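Local atomic coordinates of porin (Rhodobacter blasticus, PDB entry 3PRN), a protein that assembles as a homotrimer and forms outer-membrane channels for the passive diffusion of small hydrophilic solutes up to about 0.6 kDa. Residues Phe232-Val237 with Ala257-Ala262. The protein carries 1 engineered substitution. Sequence-based numbering, arbitrary orientation. Where two conformers were deposited one is given.
Sequences FGATTV and ADYQFA
The ring of Tyr-259 turns one edge to Thr-235, whose OG1 lies in the ring plane 3.5 Å from CD1, while Ala-234 CB comes in obliquely, 3.8 Å from Tyr-259 CE1. With CG anti to the backbone N (chi1 179°), the tyrosine side chain leans across to these two residues. Thr-235 CG2, anti to the backbone N, lies 3.7 Å from Asp-258 O. The backbones pair antiparallel: Thr-236 and Asp-258 form a hydrogen-bonded pair, with Thr-236 N to Asp-258 O at 2.7 Å and Asp-258 N to Thr-236 O at 2.8 Å. Thr-235/Tyr-259 and Val-237/Ala-257 flank it as non-hydrogen-bonded pairs. These are neighbouring strands of the 16-stranded porin barrel, met where 235-244 leaves the type II' turn Phe-232 to Thr-235 that links it to strand 223-232. Gly-233 takes the positive phi of that turn, and Ala-234, its third residue, accepts Gln-260 N through its O at 3.0 Å, extending the pairing beyond Thr-235. In the conformer given, Val-237, on the same face as Thr-235 and Tyr-259, lies near a bound C8E detergent molecule. On the other face Asp-258 OD2 lies 4.1 Å from Thr-236 CB; that same oxygen forms a salt bridge with Arg-238 NE, and OD1 is hydrogen-bonded to Ser-268 OG on strand 265-273.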
# COMPACT_ATOMS: atom_id res chain seq x y z
N PHE A 232 -7.83 35.76 -16.45
CA PHE A 232 -7.44 37.10 -16.09
C PHE A 232 -6.19 36.99 -15.19
O PHE A 232 -6.34 37.02 -13.95
CB PHE A 232 -8.49 37.76 -15.20
CG PHE A 232 -9.86 37.92 -15.73
CD1 PHE A 232 -10.11 38.87 -16.74
CD2 PHE A 232 -10.93 37.19 -15.23
CE1 PHE A 232 -11.39 39.07 -17.23
CE2 PHE A 232 -12.21 37.37 -15.74
CZ PHE A 232 -12.44 38.32 -16.74
N GLY A 233 -5.01 36.85 -15.78
CA GLY A 233 -3.83 36.74 -14.88
C GLY A 233 -3.83 35.39 -14.16
O GLY A 233 -3.79 34.37 -14.88
N ALA A 234 -3.86 35.34 -12.83
CA ALA A 234 -3.84 34.03 -12.16
C ALA A 234 -5.24 33.43 -11.96
O ALA A 234 -5.42 32.33 -11.42
CB ALA A 234 -3.17 34.15 -10.78
N THR A 235 -6.27 34.23 -12.26
CA THR A 235 -7.65 33.81 -12.03
C THR A 235 -8.34 33.30 -13.28
O THR A 235 -8.23 33.95 -14.33
CB THR A 235 -8.44 35.00 -11.48
OG1 THR A 235 -7.85 35.44 -10.25
CG2 THR A 235 -9.90 34.63 -11.24
N THR A 236 -9.02 32.17 -13.21
CA THR A 236 -9.74 31.65 -14.35
C THR A 236 -11.24 31.61 -13.97
O THR A 236 -11.62 31.19 -12.88
CB THR A 236 -9.29 30.29 -14.84
OG1 THR A 236 -7.93 30.33 -15.20
CG2 THR A 236 -10.10 29.74 -16.02
N VAL A 237 -12.08 32.06 -14.89
CA VAL A 237 -13.54 32.02 -14.59
C VAL A 237 -14.13 31.01 -15.54
O VAL A 237 -13.76 30.97 -16.71
CB VAL A 237 -14.12 33.42 -14.58
CG1 VAL A 237 -14.30 34.00 -15.97
CG2 VAL A 237 -15.42 33.41 -13.78
N ALA A 257 -14.63 29.38 -10.42
CA ALA A 257 -13.35 30.09 -10.64
C ALA A 257 -12.19 29.28 -10.05
O ALA A 257 -12.34 28.50 -9.10
CB ALA A 257 -13.43 31.46 -10.00
N ASP A 258 -11.04 29.50 -10.66
CA ASP A 258 -9.80 28.95 -10.20
C ASP A 258 -8.82 30.12 -9.95
O ASP A 258 -8.78 31.11 -10.69
CB ASP A 258 -9.11 28.03 -11.19
CG ASP A 258 -10.03 26.95 -11.76
OD1 ASP A 258 -10.78 26.36 -10.96
OD2 ASP A 258 -9.95 26.74 -12.99
N TYR A 259 -8.01 29.90 -8.93
CA TYR A 259 -6.93 30.85 -8.63
C TYR A 259 -5.62 30.05 -8.49
O TYR A 259 -5.54 29.14 -7.65
CB TYR A 259 -7.30 31.61 -7.37
CG TYR A 259 -6.19 32.58 -6.99
CD1 TYR A 259 -6.07 33.69 -7.83
CD2 TYR A 259 -5.31 32.43 -5.95
CE1 TYR A 259 -5.11 34.66 -7.60
CE2 TYR A 259 -4.33 33.39 -5.72
CZ TYR A 259 -4.24 34.48 -6.56
OH TYR A 259 -3.29 35.47 -6.40
N GLN A 260 -4.67 30.39 -9.32
CA GLN A 260 -3.34 29.73 -9.34
C GLN A 260 -2.48 30.42 -8.29
O GLN A 260 -1.82 31.42 -8.55
CB GLN A 260 -2.72 29.78 -10.71
CG GLN A 260 -1.60 28.79 -11.00
CD GLN A 260 -2.00 27.33 -11.05
OE1 GLN A 260 -2.99 26.94 -11.69
NE2 GLN A 260 -1.26 26.43 -10.37
N PHE A 261 -2.48 29.90 -7.10
CA PHE A 261 -1.74 30.43 -5.97
C PHE A 261 -0.23 30.31 -6.17
O PHE A 261 0.50 31.23 -5.78
CB PHE A 261 -2.22 29.75 -4.70
CG PHE A 261 -1.49 30.18 -3.45
CD1 PHE A 261 -1.77 31.41 -2.85
CD2 PHE A 261 -0.52 29.40 -2.88
CE1 PHE A 261 -1.08 31.81 -1.70
CE2 PHE A 261 0.16 29.77 -1.76
CZ PHE A 261 -0.13 30.98 -1.14
N ALA A 262 0.20 29.22 -6.78
CA ALA A 262 1.64 29.01 -7.02
C ALA A 262 1.74 27.85 -7.97
O ALA A 262 0.68 27.25 -8.28
CB ALA A 262 2.40 28.77 -5.71